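Local coordinates for NADH:ubiquinone oxidoreductase, Na translocating, F subunit (Porphyromonas gingivalis, PDB 2R6H), which is the FAD- and NAD-binding region of a bacterial oxidoreductase subunit and holds a bound flavin-adenine dinucleotide, at residues 155-160 and 255-260; 91-96 and 174-179; 186-191 and 214-219; 28-33 and 97-102. One frame throughout, in Å; residues are numbered along the deposited sequence.

Contact 1: 155-160 and 255-260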
# COMPACT_ATOMS: atom_id res chain seq x y z
N THR A 155 10.54 15.23 14.85
CA THR A 155 11.88 15.74 14.62
C THR A 155 11.87 16.82 13.55
O THR A 155 10.85 17.07 12.92
CB THR A 155 12.84 14.61 14.18
OG1 THR A 155 12.42 13.37 14.77
CG2 THR A 155 14.26 14.92 14.62
N ASP A 156 13.02 17.47 13.35
CA ASP A 156 13.25 18.27 12.15
C ASP A 156 14.00 17.47 11.10
O ASP A 156 14.37 17.99 10.04
CB ASP A 156 14.02 19.55 12.50
CG ASP A 156 13.30 20.40 13.53
OD1 ASP A 156 12.06 20.52 13.43
OD2 ASP A 156 13.97 20.95 14.42
N ALA A 157 14.23 16.20 11.39
CA ALA A 157 15.09 15.34 10.56
C ALA A 157 14.63 15.20 9.11
O ALA A 157 13.45 15.39 8.81
CB ALA A 157 15.19 13.97 11.19
N GLU A 158 15.54 14.87 8.21
CA GLU A 158 15.12 14.54 6.85
C GLU A 158 14.33 13.24 6.88
O GLU A 158 14.66 12.33 7.62
CB GLU A 158 16.31 14.38 5.91
CG GLU A 158 15.90 14.03 4.48
CD GLU A 158 17.08 13.87 3.52
OE1 GLU A 158 18.23 14.25 3.89
OE2 GLU A 158 16.84 13.36 2.40
N MSE A 159 13.28 13.16 6.06
CA MSE A 159 12.55 11.93 5.92
C MSE A 159 12.76 11.34 4.53
O MSE A 159 12.76 12.05 3.53
CB MSE A 159 11.06 12.16 6.15
CG MSE A 159 10.74 13.18 7.23
SE MSE A 159 8.86 13.11 7.85
CE MSE A 159 8.48 15.03 7.92
N LEU A 160 12.94 10.02 4.49
CA LEU A 160 12.98 9.27 3.24
C LEU A 160 11.97 8.14 3.30
O LEU A 160 12.13 7.20 4.09
CB LEU A 160 14.37 8.71 3.00
CG LEU A 160 14.75 8.37 1.56
CD1 LEU A 160 16.27 8.33 1.40
CD2 LEU A 160 14.13 7.04 1.14
N ASP A 255 21.45 10.49 9.42
CA ASP A 255 20.67 11.53 10.07
C ASP A 255 19.26 11.52 9.53
O ASP A 255 18.45 12.40 9.82
CB ASP A 255 21.27 12.90 9.80
CG ASP A 255 22.62 13.08 10.45
OD1 ASP A 255 22.99 12.20 11.27
OD2 ASP A 255 23.30 14.09 10.16
N ILE A 256 18.97 10.53 8.71
CA ILE A 256 17.70 10.46 8.05
C ILE A 256 16.80 9.50 8.81
O ILE A 256 17.28 8.53 9.39
CB ILE A 256 17.86 9.98 6.59
CG1 ILE A 256 18.79 10.93 5.82
CG2 ILE A 256 16.51 9.85 5.90
CD1 ILE A 256 19.00 10.52 4.37
N GLU A 257 15.51 9.81 8.84
CA GLU A 257 14.53 8.86 9.32
C GLU A 257 13.98 8.18 8.09
O GLU A 257 13.64 8.83 7.10
CB GLU A 257 13.43 9.54 10.13
CG GLU A 257 13.78 9.73 11.61
CD GLU A 257 13.17 10.98 12.23
OE1 GLU A 257 12.20 11.54 11.65
OE2 GLU A 257 13.68 11.40 13.31
N TYR A 258 13.92 6.85 8.14
CA TYR A 258 13.46 6.03 7.04
C TYR A 258 12.08 5.45 7.35
O TYR A 258 11.93 4.63 8.26
CB TYR A 258 14.45 4.90 6.79
CG TYR A 258 15.78 5.41 6.31
CD1 TYR A 258 16.76 5.79 7.20
CD2 TYR A 258 16.04 5.54 4.96
CE1 TYR A 258 17.97 6.28 6.76
CE2 TYR A 258 17.24 6.02 4.52
CZ TYR A 258 18.20 6.39 5.42
OH TYR A 258 19.40 6.87 4.97
N TYR A 259 11.06 5.89 6.63
CA TYR A 259 9.76 5.27 6.80
C TYR A 259 9.49 4.38 5.60
O TYR A 259 9.35 4.86 4.49
CB TYR A 259 8.67 6.33 6.98
CG TYR A 259 8.92 7.24 8.16
CD1 TYR A 259 8.36 6.98 9.40
CD2 TYR A 259 9.74 8.35 8.04
CE1 TYR A 259 8.60 7.81 10.48
CE2 TYR A 259 9.99 9.18 9.11
CZ TYR A 259 9.42 8.91 10.33
OH TYR A 259 9.68 9.75 11.38
N MSE A 260 9.45 3.07 5.81
CA MSE A 260 9.14 2.19 4.71
C MSE A 260 7.98 1.27 5.01
O MSE A 260 7.75 0.90 6.16
CB MSE A 260 10.36 1.39 4.27
CG MSE A 260 10.46 0.01 4.87
SE MSE A 260 12.04 -0.92 4.19
CE MSE A 260 11.86 -0.45 2.32
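Strands 158-164 and 256-261 run side by side in the parallel sheet of the Rossmann-like NAD-binding domain, and this contact joins their N-terminal ends. The backbone ladder alternates: E257 N donates to E158 O (2.9 Å), L160 N to E257 O (3.0 Å), and Y259 N to L160 O (3.1 Å). The first two bonds run nearly along the C=O axis; Y259 N sits above the carbonyl plane of L160. On one face L160 CB meets I256 CG2 at 3.8 Å and L160 CD1 reaches Y258 CE2 at 4.0 Å, the L160 and Y258 side chains pointing the same way. On the other face the selenium of selenomethionine M159 lies obliquely beside the Y259 ring, 4.3 Å from CE2, a Met-aromatic contact. E257, bent at chi2 (148°), swings its carboxylate back toward the loop ahead of strand 158-164. There T155 OG1 donates to the syn lone pair of OE2 (2.8 Å), while Y259 OH, also hydrogen-bonded to Q153 N, donates to OE1 (3.1 Å) from above the carboxylate plane. R186 forms a salt bridge to that same OE1. Gripped at both oxygens and facing a guanidinium, the buried carboxylate of E257 is probably kept ionised.

Contact 2: 91-96 and 174-179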
# COMPACT_ATOMS: atom_id res chain seq x y z
N MSE A 91 -4.96 2.74 6.96
CA MSE A 91 -5.63 3.91 6.37
C MSE A 91 -4.73 4.64 5.40
O MSE A 91 -3.58 4.93 5.71
CB MSE A 91 -6.08 4.91 7.43
CG MSE A 91 -7.48 4.71 7.94
SE MSE A 91 -7.55 3.35 9.32
CE MSE A 91 -6.52 4.26 10.70
N ALA A 92 -5.28 4.99 4.26
CA ALA A 92 -4.51 5.54 3.17
C ALA A 92 -4.84 7.01 2.91
O ALA A 92 -4.17 7.69 2.11
CB ALA A 92 -4.73 4.72 1.92
N ASN A 93 -5.88 7.50 3.58
CA ASN A 93 -6.15 8.92 3.53
C ASN A 93 -5.68 9.54 4.83
O ASN A 93 -5.45 8.83 5.81
CB ASN A 93 -7.64 9.20 3.30
CG ASN A 93 -7.88 10.52 2.54
OD1 ASN A 93 -6.94 11.23 2.16
ND2 ASN A 93 -9.16 10.84 2.32
N TYR A 94 -5.51 10.85 4.83
CA TYR A 94 -5.04 11.55 6.00
C TYR A 94 -6.16 11.78 6.99
O TYR A 94 -7.34 11.74 6.63
CB TYR A 94 -4.32 12.85 5.61
CG TYR A 94 -5.19 13.96 5.07
CD1 TYR A 94 -4.75 15.28 5.10
CD2 TYR A 94 -6.45 13.70 4.54
CE1 TYR A 94 -5.52 16.31 4.62
CE2 TYR A 94 -7.24 14.74 4.05
CZ TYR A 94 -6.77 16.04 4.10
OH TYR A 94 -7.55 17.09 3.63
N PRO A 95 -5.80 11.98 8.26
CA PRO A 95 -6.75 11.99 9.37
C PRO A 95 -7.76 13.11 9.28
O PRO A 95 -8.74 13.11 10.03
CB PRO A 95 -5.85 12.20 10.59
CG PRO A 95 -4.54 11.69 10.15
CD PRO A 95 -4.41 12.08 8.73
N ALA A 96 -7.53 14.06 8.37
CA ALA A 96 -8.43 15.19 8.21
C ALA A 96 -9.77 14.78 7.60
O ALA A 96 -10.75 15.53 7.68
CB ALA A 96 -7.77 16.29 7.39
N GLN A 174 0.58 9.33 5.87
CA GLN A 174 1.57 10.16 6.55
C GLN A 174 2.01 11.36 5.69
O GLN A 174 2.04 12.50 6.17
CB GLN A 174 2.78 9.33 6.99
CG GLN A 174 2.51 8.44 8.19
CD GLN A 174 3.76 7.70 8.65
OE1 GLN A 174 4.84 7.88 8.10
NE2 GLN A 174 3.62 6.86 9.67
N ILE A 175 2.31 11.11 4.41
CA ILE A 175 2.74 12.18 3.52
C ILE A 175 1.64 13.20 3.27
O ILE A 175 1.90 14.40 3.26
CB ILE A 175 3.29 11.65 2.19
CG1 ILE A 175 4.67 11.04 2.44
CG2 ILE A 175 3.42 12.76 1.19
CD1 ILE A 175 4.99 9.89 1.54
N LEU A 176 0.41 12.74 3.09
CA LEU A 176 -0.71 13.66 2.98
C LEU A 176 -0.87 14.47 4.26
O LEU A 176 -1.16 15.66 4.23
CB LEU A 176 -2.00 12.91 2.64
CG LEU A 176 -2.02 12.52 1.17
CD1 LEU A 176 -3.21 11.66 0.84
CD2 LEU A 176 -2.05 13.78 0.33
N HIS A 177 -0.66 13.83 5.40
CA HIS A 177 -0.84 14.56 6.64
C HIS A 177 0.25 15.61 6.75
O HIS A 177 -0.02 16.77 7.06
CB HIS A 177 -0.77 13.62 7.82
CG HIS A 177 -0.84 14.32 9.14
ND1 HIS A 177 -2.04 14.64 9.75
CD2 HIS A 177 0.13 14.79 9.96
CE1 HIS A 177 -1.79 15.27 10.88
NE2 HIS A 177 -0.48 15.37 11.03
N LEU A 178 1.48 15.20 6.48
CA LEU A 178 2.63 16.08 6.53
C LEU A 178 2.49 17.34 5.69
O LEU A 178 2.98 18.39 6.08
CB LEU A 178 3.89 15.34 6.11
CG LEU A 178 4.46 14.36 7.13
CD1 LEU A 178 5.49 13.46 6.44
CD2 LEU A 178 5.07 15.10 8.29
N PHE A 179 1.83 17.24 4.55
CA PHE A 179 1.81 18.35 3.58
C PHE A 179 0.45 19.01 3.38
O PHE A 179 0.38 20.22 3.14
CB PHE A 179 2.43 17.93 2.24
CG PHE A 179 3.91 17.76 2.30
CD1 PHE A 179 4.74 18.86 2.44
CD2 PHE A 179 4.49 16.51 2.22
CE1 PHE A 179 6.11 18.72 2.51
CE2 PHE A 179 5.86 16.36 2.28
CZ PHE A 179 6.68 17.47 2.43
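The tight part of this contact lies along one side of helix 168-181, where the loop residues Y94 and P95 rest on L176 and H177. The base of the tyrosine settles on the helix, Y94 CB against L176 CB at 3.8 Å and equally 3.8 Å from H177 N. With CG in the crowded position between backbone N and carbonyl carbon (chi1 70°), the tyrosine side chain crosses that of L176 at about a right angle. Its CD1 comes 3.7 Å from L176 O, and H177 CA lies at the ring edge near its plane. Next to it P95 CD approaches the imidazole obliquely, 3.6 Å from H177 ND1, and the proline crosses the histidine at about a right angle. The contact spans two domains: the loop between strands 85-90 and 100-106 belongs to the FAD-binding part, and the helix follows the first strand of the NAD-binding Rossmann-like part. No hydrogen bond crosses between the two segments, and van der Waals packing carries the join. The looser side begins at N93, whose OD1 lies 4.0 Å from L176 CD1, a slack van der Waals approach, and takes a weak bond from Y94 N. Away from the helix, the Y94 ring meets R180 in a cation-pi contact, and CB of the exposed A96 lies over one ring face toward the rim.

Contact 3: 186-191 and 214-219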
# COMPACT_ATOMS: atom_id res chain seq x y z
N ARG A 186 9.83 20.30 6.78
CA ARG A 186 10.79 19.22 6.74
C ARG A 186 11.11 18.84 5.29
O ARG A 186 10.28 19.06 4.39
CB ARG A 186 10.25 18.02 7.49
CG ARG A 186 10.28 18.18 8.97
CD ARG A 186 10.94 16.96 9.57
NE ARG A 186 10.01 16.14 10.33
CZ ARG A 186 10.24 14.88 10.66
NH1 ARG A 186 11.36 14.27 10.27
NH2 ARG A 186 9.34 14.22 11.37
N LYS A 187 12.29 18.28 5.06
CA LYS A 187 12.65 17.75 3.75
C LYS A 187 12.23 16.29 3.65
O LYS A 187 12.54 15.47 4.52
CB LYS A 187 14.14 17.91 3.49
CG LYS A 187 14.60 17.29 2.20
CD LYS A 187 15.63 18.18 1.51
CE LYS A 187 16.46 17.39 0.51
NZ LYS A 187 16.94 16.12 1.12
N VAL A 188 11.50 15.96 2.59
CA VAL A 188 10.81 14.69 2.52
C VAL A 188 10.85 14.12 1.11
O VAL A 188 10.34 14.73 0.18
CB VAL A 188 9.30 14.84 2.92
CG1 VAL A 188 8.60 13.50 2.84
CG2 VAL A 188 9.15 15.42 4.32
N SER A 189 11.44 12.94 0.95
CA SER A 189 11.35 12.25 -0.33
C SER A 189 10.57 10.95 -0.17
O SER A 189 10.62 10.30 0.88
CB SER A 189 12.75 11.98 -0.90
OG SER A 189 13.51 11.12 -0.06
N TYR A 190 9.83 10.58 -1.21
CA TYR A 190 9.12 9.30 -1.23
C TYR A 190 9.56 8.52 -2.46
O TYR A 190 9.38 8.99 -3.57
CB TYR A 190 7.63 9.55 -1.27
CG TYR A 190 6.77 8.32 -1.28
CD1 TYR A 190 7.22 7.14 -0.73
CD2 TYR A 190 5.49 8.34 -1.81
CE1 TYR A 190 6.42 6.01 -0.73
CE2 TYR A 190 4.69 7.23 -1.80
CZ TYR A 190 5.15 6.06 -1.27
OH TYR A 190 4.35 4.93 -1.26
N TRP A 191 10.15 7.36 -2.26
CA TRP A 191 10.60 6.51 -3.36
C TRP A 191 9.72 5.28 -3.41
O TRP A 191 9.85 4.39 -2.58
CB TRP A 191 12.04 6.07 -3.13
CG TRP A 191 13.01 7.21 -3.06
CD1 TRP A 191 13.14 8.11 -2.05
CD2 TRP A 191 13.97 7.58 -4.05
NE1 TRP A 191 14.12 9.02 -2.34
CE2 TRP A 191 14.65 8.71 -3.57
CE3 TRP A 191 14.33 7.05 -5.28
CZ2 TRP A 191 15.67 9.32 -4.28
CZ3 TRP A 191 15.34 7.66 -5.99
CH2 TRP A 191 15.99 8.78 -5.49
N PRO A 214 8.84 22.79 -2.37
CA PRO A 214 10.20 22.49 -2.81
C PRO A 214 10.82 21.37 -1.98
O PRO A 214 11.71 20.69 -2.46
CB PRO A 214 10.93 23.80 -2.55
CG PRO A 214 9.88 24.84 -2.69
CD PRO A 214 8.62 24.23 -2.16
N ASN A 215 10.35 21.20 -0.74
CA ASN A 215 10.97 20.27 0.20
C ASN A 215 10.48 18.82 0.07
O ASN A 215 10.88 17.94 0.84
CB ASN A 215 10.86 20.77 1.65
CG ASN A 215 9.48 21.32 1.99
OD1 ASN A 215 8.93 22.14 1.25
ND2 ASN A 215 8.92 20.89 3.13
N PHE A 216 9.64 18.56 -0.92
CA PHE A 216 9.16 17.21 -1.15
C PHE A 216 9.49 16.72 -2.56
O PHE A 216 9.25 17.43 -3.53
CB PHE A 216 7.66 17.13 -0.90
CG PHE A 216 7.04 15.86 -1.40
CD1 PHE A 216 7.14 14.70 -0.66
CD2 PHE A 216 6.36 15.84 -2.60
CE1 PHE A 216 6.57 13.54 -1.10
CE2 PHE A 216 5.79 14.68 -3.05
CZ PHE A 216 5.89 13.53 -2.30
N LYS A 217 10.03 15.51 -2.66
CA LYS A 217 10.27 14.89 -3.95
C LYS A 217 9.70 13.48 -3.99
O LYS A 217 9.72 12.75 -2.99
CB LYS A 217 11.76 14.85 -4.28
CG LYS A 217 12.39 16.21 -4.37
CD LYS A 217 12.24 16.81 -5.75
CE LYS A 217 13.03 18.12 -5.85
NZ LYS A 217 13.69 18.35 -7.19
N PHE A 218 9.19 13.10 -5.15
CA PHE A 218 8.60 11.79 -5.34
C PHE A 218 9.25 11.14 -6.54
O PHE A 218 9.29 11.72 -7.61
CB PHE A 218 7.10 11.95 -5.58
CG PHE A 218 6.39 10.67 -5.90
CD1 PHE A 218 5.66 10.55 -7.06
CD2 PHE A 218 6.45 9.60 -5.02
CE1 PHE A 218 4.99 9.38 -7.37
CE2 PHE A 218 5.78 8.41 -5.32
CZ PHE A 218 5.05 8.31 -6.50
N HIS A 219 9.76 9.94 -6.35
CA HIS A 219 10.38 9.21 -7.44
C HIS A 219 9.76 7.83 -7.59
O HIS A 219 9.58 7.12 -6.60
CB HIS A 219 11.87 9.03 -7.20
CG HIS A 219 12.64 10.31 -7.17
ND1 HIS A 219 13.20 10.80 -6.01
CD2 HIS A 219 12.93 11.20 -8.15
CE1 HIS A 219 13.81 11.95 -6.28
NE2 HIS A 219 13.66 12.21 -7.57
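H219 lies over one face of the W191 indole from CB outward. CB sits 3.7 Å from W191 CE3 and above the six-membered ring, a CH-pi contact. With CG anti to the carbonyl carbon (chi1 -64°), the imidazole continues across the same face. CG passes CZ3 and CH2, ND1 comes down toward the rim to 3.4 Å from W191 CZ2, and CE1 ends 3.8 Å from that same CZ2. The imidazole and six-membered ring planes are inclined by 40°, an oblique pair. The indole meets S189 OG in its plane at the edge, through a weak bond from NE1, and helix 238-247 packs against the tryptophan as well.

Strands 188-194 and 216-222 are the two strands of a beta-alpha-beta crossover through helix 203-212; of the two, strand 216-222 ends the parallel sheet of the Rossmann-like domain within the chain. The ladder between them alternates regularly: V188 N bonds N215 O, K217 N bonds V188 O, Y190 N bonds K217 O, and H219 N bonds Y190 O. Just before it, N215 ND2 donates to R186 O at 2.6 Å, with the acceptor in the amide plane, and also to T184 O. On the opposite face from H219, V188 CG1 lies in plane at the edge of the F216 ring, 4.0 Å from CD1. Y190 CD2 meets F218 CE2 at 3.5 Å, the two rings lying obliquely, and F206 of helix 203-212 touches both.

Contact 4: 28-33 and 97-102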
# COMPACT_ATOMS: atom_id res chain seq x y z
N VAL A 28 -12.97 1.93 -0.65
CA VAL A 28 -13.37 3.17 0.01
C VAL A 28 -14.72 3.02 0.74
O VAL A 28 -15.76 2.79 0.11
CB VAL A 28 -13.46 4.32 -1.01
CG1 VAL A 28 -13.89 5.60 -0.34
CG2 VAL A 28 -12.13 4.49 -1.73
N VAL A 29 -14.70 3.15 2.06
CA VAL A 29 -15.90 2.94 2.87
C VAL A 29 -16.29 4.21 3.62
O VAL A 29 -15.44 5.04 3.94
CB VAL A 29 -15.72 1.76 3.86
CG1 VAL A 29 -15.53 0.43 3.10
CG2 VAL A 29 -14.55 2.03 4.81
N LYS A 30 -17.59 4.36 3.92
CA LYS A 30 -18.07 5.55 4.63
C LYS A 30 -18.71 5.19 5.97
O LYS A 30 -19.47 4.22 6.06
CB LYS A 30 -19.08 6.32 3.76
CG LYS A 30 -19.52 7.66 4.33
CD LYS A 30 -20.70 8.25 3.54
CE LYS A 30 -21.93 7.36 3.66
NZ LYS A 30 -23.20 8.00 3.19
N LEU A 31 -18.41 5.97 7.01
CA LEU A 31 -19.00 5.72 8.32
C LEU A 31 -20.42 6.26 8.37
O LEU A 31 -20.79 7.08 7.53
CB LEU A 31 -18.14 6.30 9.45
CG LEU A 31 -17.06 5.32 9.95
CD1 LEU A 31 -16.13 4.93 8.82
CD2 LEU A 31 -16.26 5.89 11.11
N PRO A 32 -21.23 5.77 9.33
CA PRO A 32 -22.60 6.26 9.53
C PRO A 32 -22.60 7.79 9.64
O PRO A 32 -21.59 8.33 10.11
CB PRO A 32 -23.01 5.66 10.87
CG PRO A 32 -22.20 4.42 10.99
CD PRO A 32 -20.89 4.69 10.29
N GLU A 33 -23.66 8.47 9.23
CA GLU A 33 -23.67 9.94 9.29
C GLU A 33 -23.22 10.49 10.64
O GLU A 33 -23.56 9.95 11.69
CB GLU A 33 -25.03 10.53 8.89
CG GLU A 33 -24.99 11.27 7.55
CD GLU A 33 -26.31 11.96 7.22
OE1 GLU A 33 -26.37 13.21 7.33
OE2 GLU A 33 -27.27 11.26 6.85
N GLU A 97 -9.82 13.59 7.00
CA GLU A 97 -11.11 13.04 6.57
C GLU A 97 -11.52 11.91 7.50
O GLU A 97 -10.90 10.85 7.53
CB GLU A 97 -11.08 12.56 5.13
CG GLU A 97 -12.36 11.82 4.74
CD GLU A 97 -13.63 12.64 5.02
OE1 GLU A 97 -14.50 12.18 5.82
OE2 GLU A 97 -13.77 13.74 4.43
N GLY A 98 -12.59 12.15 8.26
CA GLY A 98 -12.98 11.28 9.34
C GLY A 98 -13.88 10.11 9.00
O GLY A 98 -13.70 9.04 9.57
N ASN A 99 -14.85 10.29 8.11
CA ASN A 99 -15.77 9.17 7.88
C ASN A 99 -15.82 8.59 6.47
O ASN A 99 -16.65 7.73 6.17
CB ASN A 99 -17.17 9.38 8.51
CG ASN A 99 -18.07 10.31 7.70
OD1 ASN A 99 -18.29 10.13 6.51
ND2 ASN A 99 -18.65 11.29 8.39
N ILE A 100 -14.91 9.04 5.62
CA ILE A 100 -14.63 8.33 4.37
C ILE A 100 -13.24 7.74 4.51
O ILE A 100 -12.24 8.43 4.35
CB ILE A 100 -14.64 9.25 3.12
CG1 ILE A 100 -15.87 10.18 3.11
CG2 ILE A 100 -14.60 8.40 1.85
CD1 ILE A 100 -16.94 9.76 2.14
N ILE A 101 -13.19 6.46 4.85
CA ILE A 101 -11.91 5.77 5.03
C ILE A 101 -11.49 5.11 3.73
O ILE A 101 -12.25 4.36 3.14
CB ILE A 101 -11.99 4.71 6.14
CG1 ILE A 101 -12.38 5.37 7.46
CG2 ILE A 101 -10.67 3.99 6.28
CD1 ILE A 101 -11.71 6.71 7.66
N THR A 102 -10.27 5.38 3.29
CA THR A 102 -9.76 4.77 2.08
C THR A 102 -8.77 3.64 2.41
O THR A 102 -7.90 3.82 3.24
CB THR A 102 -9.08 5.81 1.18
OG1 THR A 102 -10.03 6.82 0.82
CG2 THR A 102 -8.58 5.17 -0.07
O HOH W 1 -21.52 9.71 6.24
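Backbone hydrogen bonds set the frame of this antiparallel pairing between strands 24-30 and 100-106, neighbours in the antiparallel sheet of the FAD-binding domain, which resembles the ferredoxin-reductase type of barrel. V29 and I101 form the hydrogen-bonded pair: V29 N donates to I101 O at 2.9 Å and I101 N returns to V29 O at 2.8 Å, both nearly along the C=O axis. Past the end of the strand, L31 N adds a bond to N99 O (2.6 Å) in the carbonyl plane. V28 with T102 and K30 with I100 are the flanking non-hydrogen-bonded pairs.

Apolar contacts lie on both faces. On the one carrying V28, K30, I100 and T102, V28 CG1 meets I100 CG2 at 3.6 Å, the side chains crossing obliquely. On the other, V29 CG2 touches I101 CB, and L31 CD1 reaches I101 CG1; M143 of strand 140-147 packs against all three residues.

Polar side chains hold the approach to strand 100-106. E97 folds back so that OE1 accepts from N99 N (3.0 Å) through its anti lone pair and from I100 N (3.2 Å) from above the carboxylate plane. N99 lays CB against L31 CB, while its ND2 bonds E35 O; a water donates to L31 O at 3.0 Å and, over a long 3.3 Å, to N99 OD1. The E97 carboxylate, if ionised, thus has two backbone N-H groups to stabilise its charge, and the N99 amide is probably oriented by E35 O at ND2 and, more weakly, by the water at OD1.

The four contacts divide between two domains. Contact 4 lies in the antiparallel FAD-binding sheet; contacts 1 and 3, centres about 11 Å apart, share the parallel NAD-binding sheet through neighbouring strands 158-164 and 188-194. Contact 2 bridges the domains, its centre about 14 Å from that of contact 4, about 15 Å from contact 3 and about 17 Å from contact 1. The centres of contacts 1 and 4 are about 30 Å apart. Along the chain contact 2 alternates with contacts 4 and 1 and closes before contact 3 opens; contact 3 falls between the segments of contact 1, and contact 4 closes before both. Contact 2 thus joins two domains that follow one another along the chain.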